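Prenyltransference for protein (Lavandula lanata, PDB 5HC8) condenses two molecules of dimethylallyl diphosphate head-to-middle into lavandulyl diphosphate, as a plant prenyltransferase of the cis-prenyltransferase (undecaprenyl diphosphate synthase) family. Local coordinates at residues His135-Val140 / Thr180-Phe185; Thr173-Leu178 / Phe204-Pro209. All blocks are in the same frame, centred on the assembly; numbering follows the deposited sequence.

Interaction 1 of 2, residues His135-Val140 / Thr180-Phe185; sequences HFILAV and TNITKF. With SO4 (sulfate ion), chain E.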
# COMPACT_ATOMS: atom_id res chain seq x y z
N HIS A 135 -2.58 22.43 -6.17
CA HIS A 135 -1.25 21.86 -6.26
C HIS A 135 -1.27 20.64 -7.25
O HIS A 135 -2.19 19.80 -7.22
CB HIS A 135 -0.83 21.47 -4.84
CG HIS A 135 0.64 21.30 -4.62
ND1 HIS A 135 1.14 21.01 -3.37
CD2 HIS A 135 1.71 21.38 -5.44
CE1 HIS A 135 2.45 20.92 -3.44
NE2 HIS A 135 2.82 21.11 -4.69
N PHE A 136 -0.26 20.60 -8.13
CA PHE A 136 0.01 19.50 -9.04
C PHE A 136 1.40 18.97 -8.76
O PHE A 136 2.39 19.71 -8.87
CB PHE A 136 -0.04 19.99 -10.48
CG PHE A 136 0.45 19.00 -11.49
CD1 PHE A 136 0.25 17.60 -11.34
CD2 PHE A 136 1.22 19.43 -12.58
CE1 PHE A 136 0.74 16.70 -12.28
CE2 PHE A 136 1.70 18.51 -13.54
CZ PHE A 136 1.45 17.15 -13.39
N ILE A 137 1.51 17.72 -8.29
CA ILE A 137 2.81 17.07 -8.08
C ILE A 137 3.06 16.07 -9.22
O ILE A 137 2.20 15.21 -9.53
CB ILE A 137 2.89 16.35 -6.75
CG1 ILE A 137 2.91 17.38 -5.63
CG2 ILE A 137 4.17 15.47 -6.63
CD1 ILE A 137 2.70 16.81 -4.23
N LEU A 138 4.21 16.22 -9.87
CA LEU A 138 4.71 15.23 -10.80
C LEU A 138 5.74 14.42 -10.00
O LEU A 138 6.74 14.94 -9.58
CB LEU A 138 5.32 15.87 -12.04
CG LEU A 138 5.86 14.87 -13.06
CD1 LEU A 138 4.81 14.00 -13.73
CD2 LEU A 138 6.66 15.62 -14.09
N ALA A 139 5.45 13.15 -9.79
CA ALA A 139 6.34 12.20 -9.12
C ALA A 139 7.16 11.45 -10.16
O ALA A 139 6.66 10.67 -10.95
CB ALA A 139 5.51 11.23 -8.25
N VAL A 140 8.46 11.71 -10.13
CA VAL A 140 9.39 11.27 -11.13
C VAL A 140 10.70 10.80 -10.46
O VAL A 140 11.25 11.46 -9.56
CB VAL A 140 9.51 12.39 -12.20
CG1 VAL A 140 10.12 13.63 -11.60
CG2 VAL A 140 10.16 11.89 -13.43
N THR A 180 6.65 13.74 0.52
CA THR A 180 5.36 14.40 0.45
C THR A 180 5.26 15.50 1.51
O THR A 180 4.18 16.09 1.67
CB THR A 180 4.25 13.34 0.66
OG1 THR A 180 4.65 12.39 1.68
CG2 THR A 180 4.04 12.67 -0.66
N ASN A 181 6.38 15.80 2.22
CA ASN A 181 6.37 16.90 3.24
C ASN A 181 6.05 18.29 2.64
O ASN A 181 5.75 19.25 3.35
CB ASN A 181 7.63 16.90 4.13
CG ASN A 181 8.87 17.24 3.37
OD1 ASN A 181 8.84 17.70 2.25
ND2 ASN A 181 10.01 16.90 3.98
N ILE A 182 6.10 18.38 1.34
CA ILE A 182 5.69 19.58 0.66
C ILE A 182 4.17 19.79 0.59
O ILE A 182 3.77 20.80 0.06
CB ILE A 182 6.27 19.63 -0.75
CG1 ILE A 182 5.72 18.46 -1.62
CG2 ILE A 182 7.81 19.65 -0.71
CD1 ILE A 182 5.86 18.72 -3.09
N THR A 183 3.34 18.88 1.09
CA THR A 183 1.91 19.11 1.06
C THR A 183 1.40 18.90 2.42
O THR A 183 1.81 17.95 3.06
CB THR A 183 1.03 17.96 0.52
OG1 THR A 183 1.74 16.83 -0.04
CG2 THR A 183 -0.11 18.43 -0.14
N LYS A 184 0.32 19.59 2.79
CA LYS A 184 -0.41 19.21 3.99
C LYS A 184 -1.43 18.06 3.73
O LYS A 184 -2.08 17.58 4.64
CB LYS A 184 -1.17 20.41 4.57
CG LYS A 184 -2.38 20.78 3.73
CD LYS A 184 -3.55 21.33 4.54
CE LYS A 184 -3.11 22.52 5.35
NZ LYS A 184 -2.38 23.43 4.42
N PHE A 185 -1.55 17.62 2.50
CA PHE A 185 -2.36 16.42 2.14
C PHE A 185 -1.52 15.26 1.59
O PHE A 185 -1.83 14.78 0.53
CB PHE A 185 -3.34 16.84 1.12
CG PHE A 185 -4.19 18.03 1.54
CD1 PHE A 185 -5.14 17.89 2.57
CD2 PHE A 185 -4.05 19.25 0.94
CE1 PHE A 185 -5.97 18.97 2.95
CE2 PHE A 185 -4.86 20.34 1.33
CZ PHE A 185 -5.81 20.19 2.32
S SO4 E . -0.64 21.97 -0.33
O1 SO4 E . -0.67 20.74 -1.24
O2 SO4 E . -0.25 21.80 1.13
O3 SO4 E . 0.31 23.01 -0.86
O4 SO4 E . -2.03 22.52 -0.41
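The His135 imidazole meets the carbonyl O of Ile182 at its edge, in the ring plane, with CE1 3.7 Å from that oxygen. A sulfate oxygen, O1, whose place is doubtful, lies near the ring plane at ND1, and CG1 of Ile137 sits over one face of the ring. In this cis-prenyltransferase fold, strand 135-140 belongs to the central parallel sheet. Segment 180-185 is loop that passes near the start of that strand. CG of His135 is anti to the backbone N (chi1 -160°), beside the carbonyl carbon, and the CB bond points toward the loop. Its NE2 is bonded to Ser105 OG of the neighbouring strand 103-107. ND1 donates to sulfate O1, as modelled. The ion probably comes from the crystallisation liquor. Lys184 N gives a nearly straight bond to sulfate O2, 2.8 Å long. Ile137 and Ile182 reach toward each other tip to tip, with their CD1 atoms 3.9 Å apart. Ile107 touches both isoleucines, and Leu59 touches Ile137 and Thr183. The loop also holds its own turn. Thr180 O accepts from Thr183 N at 3.0 Å and from Thr183 OG1 at 3.1 Å, and both donors approach from the same face of the carbonyl plane.

Interaction 2 of 2, residues Thr173-Leu178 / Phe204-Pro209; sequences TFEQHL and FLWQLP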
# COMPACT_ATOMS: atom_id res chain seq x y z
N THR A 173 6.34 12.68 13.01
CA THR A 173 7.74 12.99 12.71
C THR A 173 8.20 12.28 11.43
O THR A 173 8.84 12.83 10.55
CB THR A 173 8.63 12.55 13.92
OG1 THR A 173 8.21 13.33 15.07
CG2 THR A 173 10.08 12.82 13.61
N PHE A 174 7.74 11.05 11.30
CA PHE A 174 8.16 10.26 10.15
C PHE A 174 7.61 10.87 8.88
O PHE A 174 8.32 11.15 7.93
CB PHE A 174 7.80 8.79 10.37
CG PHE A 174 8.60 7.88 9.48
CD1 PHE A 174 8.23 7.72 8.17
CD2 PHE A 174 9.76 7.29 9.95
CE1 PHE A 174 8.98 6.93 7.33
CE2 PHE A 174 10.52 6.47 9.11
CZ PHE A 174 10.15 6.35 7.78
N GLU A 175 6.37 11.33 8.97
CA GLU A 175 5.69 12.01 7.88
C GLU A 175 6.39 13.27 7.42
O GLU A 175 6.51 13.55 6.23
CB GLU A 175 4.26 12.24 8.42
CG GLU A 175 3.15 12.88 7.63
CD GLU A 175 2.45 11.92 6.75
OE1 GLU A 175 1.60 11.07 7.18
OE2 GLU A 175 2.85 12.02 5.58
N GLN A 176 6.97 14.05 8.35
CA GLN A 176 7.60 15.33 7.94
C GLN A 176 8.94 15.14 7.22
O GLN A 176 9.51 16.06 6.66
CB GLN A 176 7.93 16.21 9.18
CG GLN A 176 6.81 16.53 10.15
CD GLN A 176 7.39 16.94 11.54
OE1 GLN A 176 8.54 17.39 11.65
NE2 GLN A 176 6.59 16.76 12.59
N HIS A 177 9.43 13.90 7.17
CA HIS A 177 10.69 13.61 6.45
C HIS A 177 10.53 12.88 5.12
O HIS A 177 11.53 12.62 4.43
CB HIS A 177 11.57 12.85 7.43
CG HIS A 177 12.02 13.71 8.56
ND1 HIS A 177 11.37 13.75 9.78
CD2 HIS A 177 13.02 14.64 8.63
CE1 HIS A 177 11.98 14.63 10.56
NE2 HIS A 177 12.98 15.17 9.89
N LEU A 178 9.29 12.59 4.74
CA LEU A 178 9.04 12.01 3.41
C LEU A 178 9.05 13.08 2.40
O LEU A 178 8.97 14.29 2.74
CB LEU A 178 7.67 11.28 3.40
CG LEU A 178 7.68 10.09 4.37
CD1 LEU A 178 6.25 9.70 4.72
CD2 LEU A 178 8.36 8.87 3.71
N PHE A 204 3.62 5.25 -3.73
CA PHE A 204 3.41 5.46 -2.32
C PHE A 204 3.09 4.20 -1.56
O PHE A 204 2.27 3.34 -1.97
CB PHE A 204 2.17 6.42 -2.06
CG PHE A 204 2.28 7.83 -2.57
CD1 PHE A 204 3.44 8.56 -2.49
CD2 PHE A 204 1.15 8.47 -3.09
CE1 PHE A 204 3.50 9.84 -2.98
CE2 PHE A 204 1.19 9.80 -3.56
CZ PHE A 204 2.38 10.51 -3.48
N LEU A 205 3.64 4.10 -0.36
CA LEU A 205 3.34 3.01 0.54
C LEU A 205 2.91 3.64 1.86
O LEU A 205 1.79 3.43 2.27
CB LEU A 205 4.58 2.09 0.74
CG LEU A 205 5.04 1.40 -0.58
CD1 LEU A 205 6.33 0.61 -0.29
CD2 LEU A 205 4.01 0.50 -1.15
N TRP A 206 3.80 4.38 2.56
CA TRP A 206 3.44 5.06 3.79
C TRP A 206 2.12 5.86 3.63
O TRP A 206 1.29 5.91 4.56
CB TRP A 206 4.54 6.01 4.22
CG TRP A 206 4.14 6.92 5.34
CD1 TRP A 206 3.42 8.07 5.26
CD2 TRP A 206 4.39 6.68 6.74
NE1 TRP A 206 3.23 8.59 6.52
CE2 TRP A 206 3.81 7.75 7.45
CE3 TRP A 206 5.09 5.71 7.45
CZ2 TRP A 206 3.92 7.85 8.84
CZ3 TRP A 206 5.10 5.75 8.81
CH2 TRP A 206 4.58 6.86 9.50
N GLN A 207 2.01 6.48 2.47
CA GLN A 207 0.91 7.38 2.17
C GLN A 207 -0.46 6.76 2.04
O GLN A 207 -1.44 7.52 2.02
CB GLN A 207 1.24 8.32 0.99
CG GLN A 207 2.41 9.27 1.22
CD GLN A 207 3.82 8.70 1.00
OE1 GLN A 207 4.01 7.47 0.79
NE2 GLN A 207 4.83 9.59 1.06
N LEU A 208 -0.56 5.44 1.99
CA LEU A 208 -1.80 4.75 1.54
C LEU A 208 -2.65 3.98 2.53
O LEU A 208 -3.41 3.14 2.06
CB LEU A 208 -1.46 3.80 0.33
CG LEU A 208 -0.83 4.45 -0.90
CD1 LEU A 208 -0.81 3.38 -2.02
CD2 LEU A 208 -1.61 5.67 -1.41
N PRO A 209 -2.54 4.19 3.89
CA PRO A 209 -3.23 3.29 4.83
C PRO A 209 -4.75 3.33 4.66
O PRO A 209 -5.37 2.29 4.79
CB PRO A 209 -2.81 3.80 6.24
CG PRO A 209 -2.31 5.20 6.03
CD PRO A 209 -1.82 5.26 4.60
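Trp206 is met by three side chains of segment 173-178. At the indole edge, NE1 donates to Glu175 OE1 over 3.0 Å, at an N-H...O angle of 174°. The oxygen lies in the indole plane, but the nitrogen stands above the carboxylate plane, and the two planes are 75° apart. Over one indole face, Leu178 CD1 makes a CH-pi contact, 3.6 Å from the centroid of the five-membered ring. The Phe174 ring forms an offset stack with the six-membered ring, planes 27° apart and centroids separated by 4.9 Å. CG of Trp206 is anti to the backbone N, beside the carbonyl carbon, and the CB bond points from the type I turn Leu205-Leu208 toward helix 171-176. An alanine in place of Trp206 would probably leave Glu175 OE1 without its indole donor and open a gap beside Phe174 and Leu178. Gln207 NE2 lies 3.9 Å from Leu178 CD1, but its hydrogen bonds go to Thr180 OG1 and Asp147 OD2. Farther out, Ile155 of helix 144-160 packs on Phe174, and Ala151 on Leu178. The second subunit adds Arg145, which makes a cation-pi contact with Trp206 and a hydrogen bond to its carbonyl O. Ile148 of that subunit also packs on Trp206, placing the indole at the dimer interface. Glu175 OE1 probably polarises the indole N-H, and its ion pair with Arg145 NH2 of the second subunit is long and weak.

From the N terminus the chain has laid down three strands of the sheet before strand 135-140, the first of the four segments. Helix 144-160 and segment 173-178, at the end of helix 171-176, come next. Segment 180-185 follows almost at once and closes the first loop by returning to strand 135-140. The chain then runs through strand 190-193 to segment 204-209, which closes the second loop on 173-178. The two loops therefore cross. Interaction 1 ties a loop to the central sheet, and interaction 2 ties the helix to a turn at the dimer interface. They also meet directly: Asn181 ND2 and Gln176 O are probably hydrogen-bonded, and Thr180 packs on Phe204.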